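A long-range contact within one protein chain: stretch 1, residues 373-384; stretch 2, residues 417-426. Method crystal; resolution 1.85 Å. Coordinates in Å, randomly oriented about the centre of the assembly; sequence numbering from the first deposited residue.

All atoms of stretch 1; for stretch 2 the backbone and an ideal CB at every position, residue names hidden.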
# COMPACT_ATOMS: atom_id res chain seq x y z
N TRP A 373 7.84 -6.51 -8.14
CA TRP A 373 8.39 -5.16 -8.06
C TRP A 373 8.99 -4.88 -6.69
O TRP A 373 9.41 -3.76 -6.40
CB TRP A 373 7.31 -4.13 -8.38
CG TRP A 373 6.76 -4.24 -9.77
CD1 TRP A 373 5.79 -5.10 -10.20
CD2 TRP A 373 7.15 -3.47 -10.91
NE1 TRP A 373 5.55 -4.90 -11.54
CE2 TRP A 373 6.37 -3.91 -12.00
CE3 TRP A 373 8.08 -2.44 -11.12
CZ2 TRP A 373 6.50 -3.36 -13.28
CZ3 TRP A 373 8.20 -1.90 -12.39
CH2 TRP A 373 7.41 -2.36 -13.45
N TYR A 374 9.03 -5.90 -5.84
CA TYR A 374 9.61 -5.78 -4.50
C TYR A 374 11.10 -6.10 -4.54
O TYR A 374 11.51 -7.14 -5.06
CB TYR A 374 8.88 -6.71 -3.52
CG TYR A 374 9.40 -6.68 -2.10
CD1 TYR A 374 9.54 -5.49 -1.41
CD2 TYR A 374 9.73 -7.86 -1.45
CE1 TYR A 374 10.01 -5.46 -0.11
CE2 TYR A 374 10.20 -7.85 -0.15
CZ TYR A 374 10.34 -6.65 0.52
OH TYR A 374 10.80 -6.64 1.81
N ALA A 375 11.91 -5.21 -3.99
CA ALA A 375 13.36 -5.34 -4.08
C ALA A 375 13.95 -6.30 -3.04
O ALA A 375 15.14 -6.60 -3.09
CB ALA A 375 14.01 -3.98 -3.94
N GLY A 376 13.13 -6.77 -2.11
CA GLY A 376 13.58 -7.74 -1.13
C GLY A 376 13.80 -7.16 0.26
O GLY A 376 14.01 -5.96 0.41
N ASP A 377 13.76 -8.04 1.26
CA ASP A 377 13.84 -7.62 2.66
C ASP A 377 15.13 -6.87 3.00
O ASP A 377 15.14 -6.05 3.92
CB ASP A 377 13.73 -8.84 3.58
CG ASP A 377 12.35 -9.47 3.55
OD1 ASP A 377 11.40 -8.81 3.09
OD2 ASP A 377 12.23 -10.63 3.99
N GLU A 378 16.20 -7.15 2.27
CA GLU A 378 17.50 -6.58 2.59
C GLU A 378 17.71 -5.21 1.93
O GLU A 378 18.73 -4.56 2.16
CB GLU A 378 18.62 -7.55 2.19
CG GLU A 378 18.82 -7.73 0.68
CD GLU A 378 17.79 -8.65 0.02
OE1 GLU A 378 16.83 -9.08 0.69
OE2 GLU A 378 17.95 -8.94 -1.18
N TYR A 379 16.73 -4.77 1.14
CA TYR A 379 16.84 -3.49 0.43
C TYR A 379 15.69 -2.52 0.74
O TYR A 379 15.67 -1.41 0.21
CB TYR A 379 16.90 -3.72 -1.08
CG TYR A 379 18.25 -4.17 -1.59
CD1 TYR A 379 19.26 -3.25 -1.83
CD2 TYR A 379 18.51 -5.51 -1.84
CE1 TYR A 379 20.50 -3.65 -2.30
CE2 TYR A 379 19.74 -5.92 -2.31
CZ TYR A 379 20.73 -4.99 -2.54
OH TYR A 379 21.96 -5.39 -3.01
N VAL A 380 14.74 -2.95 1.56
CA VAL A 380 13.53 -2.17 1.83
C VAL A 380 13.20 -2.16 3.32
O VAL A 380 13.34 -3.18 3.99
CB VAL A 380 12.32 -2.72 1.03
CG1 VAL A 380 11.06 -1.90 1.30
CG2 VAL A 380 12.62 -2.75 -0.47
N ASP A 381 12.78 -1.01 3.85
CA ASP A 381 12.47 -0.87 5.27
C ASP A 381 10.98 -0.67 5.54
O ASP A 381 10.53 -0.74 6.68
CB ASP A 381 13.24 0.29 5.88
CG ASP A 381 14.74 0.13 5.74
OD1 ASP A 381 15.24 -0.99 5.94
OD2 ASP A 381 15.41 1.14 5.43
N MET A 382 10.22 -0.39 4.49
CA MET A 382 8.81 -0.05 4.63
C MET A 382 8.10 -0.18 3.29
O MET A 382 8.69 0.10 2.25
CB MET A 382 8.66 1.38 5.18
CG MET A 382 7.22 1.84 5.41
SD MET A 382 7.11 3.56 5.96
CE MET A 382 8.11 3.51 7.45
N ILE A 383 6.85 -0.62 3.32
CA ILE A 383 6.04 -0.71 2.11
C ILE A 383 5.02 0.41 2.07
O ILE A 383 4.26 0.61 3.02
CB ILE A 383 5.31 -2.06 2.00
CG1 ILE A 383 6.30 -3.22 2.07
CG2 ILE A 383 4.50 -2.12 0.72
CD1 ILE A 383 7.31 -3.22 0.95
N GLY A 384 4.99 1.16 0.97
CA GLY A 384 4.02 2.22 0.80
C GLY A 384 2.95 1.84 -0.20
O GLY A 384 3.23 1.14 -1.18
N UNK A 417 2.43 -10.30 1.22
CA UNK A 417 3.52 -10.17 0.25
C UNK A 417 4.87 -10.19 0.96
O UNK A 417 5.78 -10.92 0.57
CB UNK A 417 3.37 -8.88 -0.56
N UNK A 418 5.00 -9.38 2.00
CA UNK A 418 6.25 -9.28 2.74
C UNK A 418 6.25 -10.16 3.99
O UNK A 418 7.16 -10.08 4.81
CB UNK A 418 6.51 -7.82 3.13
N UNK A 419 5.22 -10.99 4.13
CA UNK A 419 5.08 -11.90 5.27
C UNK A 419 5.16 -11.16 6.60
O UNK A 419 5.79 -11.64 7.55
CB UNK A 419 6.16 -12.98 5.22
N UNK A 420 4.52 -10.00 6.66
CA UNK A 420 4.50 -9.15 7.85
C UNK A 420 5.90 -8.84 8.39
O UNK A 420 6.09 -8.73 9.60
CB UNK A 420 3.67 -9.82 8.95
N UNK A 421 6.87 -8.70 7.49
CA UNK A 421 8.23 -8.37 7.92
C UNK A 421 8.53 -6.89 7.72
O UNK A 421 9.54 -6.38 8.21
CB UNK A 421 9.25 -9.22 7.16
N UNK A 422 7.65 -6.20 7.00
CA UNK A 422 7.77 -4.76 6.81
C UNK A 422 6.46 -4.07 7.18
O UNK A 422 5.37 -4.61 6.96
CB UNK A 422 8.16 -4.44 5.37
N UNK A 423 6.56 -2.87 7.75
CA UNK A 423 5.38 -2.07 8.04
C UNK A 423 4.78 -1.54 6.74
O UNK A 423 5.50 -1.31 5.76
CB UNK A 423 5.73 -0.92 8.98
N UNK A 424 3.47 -1.35 6.73
CA UNK A 424 2.76 -0.91 5.53
C UNK A 424 2.00 0.38 5.79
O UNK A 424 1.36 0.53 6.83
CB UNK A 424 1.80 -2.00 5.05
N UNK A 425 2.08 1.30 4.84
CA UNK A 425 1.45 2.61 5.00
C UNK A 425 0.70 3.08 3.76
O UNK A 425 0.85 2.52 2.68
CB UNK A 425 2.51 3.65 5.37
N UNK A 426 -0.10 4.13 3.93
CA UNK A 426 -0.67 4.85 2.81
C UNK A 426 0.24 6.03 2.49
O UNK A 426 0.06 7.13 3.02
CB UNK A 426 -2.10 5.31 3.12

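Position 417 ends a helix, and its ideal CB, though aimed toward stretch 1, finds nothing there within 5.5 Å. Stretch 1 sets no rule, and many side chains would serve; the deposited residue is Phe417.

At 418 the backbone leaves helical angles and the CB points toward stretch 1, 4.6 Å from Tyr374 OH and 4.7 Å from Ile383 CG1. An aromatic ring and an aliphatic branch ask for a compact apolar residue: valine, isoleucine or alanine. Val418 answers with one methyl. Its CG1 sits over a face of the Tyr374 ring, 4.2 Å from the centroid, in a CH-pi contact, and lies 3.8 Å from Ile383 CG1.

Positions 419 and 420 both have positive phi and psi, a left-handed turn that favours glycine, asparagine or aspartate. Neither CB is near stretch 1. They are Glu419 and Asn420.

The CB of 421 lies 4.6 Å from Asp377 OD2, so a polar or basic residue would suit. Lys421 brings CD to 3.7 Å from Asp377 OD2, yet its end leads away, and no salt bridge forms.

Position 422 is the most demanding. Its CB starts 4.0 Å from Ile383 CG1, beside apolar atoms, while farther out the loop before the strand offers the carbonyls of Asp377 and Val380. A long side chain with an apolar stem and a donor at its tip is called for, lysine or perhaps arginine. Lys422 bends at chi1 and chi2 (both m), then extends (t, t), passing CE 3.5 Å from Tyr374 OH. Its NZ donates to Asp377 O and to Val380 O, both at 2.8 Å, and to a water that also reaches Asp381 OD1.

Beyond 422 the backbone draws alongside strand 382-384, running in nearly the same direction, with firm parallel pairing at 424 and 425. The CB of 423 lies 4.8 Å from Met382 CG, inviting a flexible apolar residue. Met423 meets Met382, CE to CE at 4.3 Å, while Met423 O accepts from Ile383 N (2.9 Å).

Position 424 turns to the other face, beside Ile383; beta-branched aliphatics fit. Ile424 places CG1 4.2 Å from Ile383 CB, and its CA makes a CH contact with Ile383 O (3.3 Å).

At 425 the CB returns to the Met382 face, opposite Gly384, which has no side chain; several small or medium residues could be accommodated. Ser425 sets OG 4.1 Å from Met382 SD, and its N donates to Ile383 O (2.9 Å), continuing the parallel ladder.

Position 426 points away, unconstrained by stretch 1; it is Leu426.

Stretch 2, residues 417-426: FVENKKMISL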
# COMPACT_ATOMS: atom_id res chain seq x y z
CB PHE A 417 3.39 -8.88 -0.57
CG PHE A 417 2.57 -9.02 -1.82
CD1 PHE A 417 2.15 -10.27 -2.26
CD2 PHE A 417 2.22 -7.90 -2.56
CE1 PHE A 417 1.39 -10.39 -3.42
CE2 PHE A 417 1.47 -8.02 -3.71
CZ PHE A 417 1.05 -9.26 -4.14
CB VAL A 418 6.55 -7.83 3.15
CG1 VAL A 418 6.74 -6.96 1.92
CG2 VAL A 418 5.43 -7.29 4.03
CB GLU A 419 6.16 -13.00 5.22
CG GLU A 419 6.15 -13.83 3.94
CD GLU A 419 7.25 -14.87 3.91
OE1 GLU A 419 7.89 -15.11 4.96
OE2 GLU A 419 7.49 -15.46 2.83
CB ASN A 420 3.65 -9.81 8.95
CG ASN A 420 3.21 -8.82 10.02
OD1 ASN A 420 3.05 -7.63 9.75
ND2 ASN A 420 3.02 -9.31 11.24
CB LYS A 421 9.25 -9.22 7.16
CG LYS A 421 9.10 -10.71 7.42
CD LYS A 421 10.35 -11.48 7.04
CE LYS A 421 10.16 -12.97 7.27
NZ LYS A 421 9.62 -13.24 8.64
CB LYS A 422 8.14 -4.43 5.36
CG LYS A 422 9.32 -5.21 4.80
CD LYS A 422 10.62 -4.86 5.51
CE LYS A 422 11.77 -5.71 4.99
NZ LYS A 422 13.07 -5.38 5.63
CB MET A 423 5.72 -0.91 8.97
CG MET A 423 6.07 -1.35 10.39
SD MET A 423 6.48 0.05 11.44
CE MET A 423 7.99 0.63 10.67
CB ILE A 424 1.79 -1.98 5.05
CG1 ILE A 424 2.52 -3.31 4.91
CG2 ILE A 424 1.15 -1.58 3.72
CD1 ILE A 424 1.68 -4.36 4.35
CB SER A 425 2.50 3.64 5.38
OG SER A 425 3.40 3.85 4.29
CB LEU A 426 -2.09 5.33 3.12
CG LEU A 426 -3.16 4.24 3.26
CD1 LEU A 426 -4.48 4.84 3.74
CD2 LEU A 426 -3.35 3.52 1.93
O HOH W 1 9.30 -10.67 3.40
O HOH W 2 14.07 -3.24 7.07
O HOH W 3 9.19 -2.17 8.51
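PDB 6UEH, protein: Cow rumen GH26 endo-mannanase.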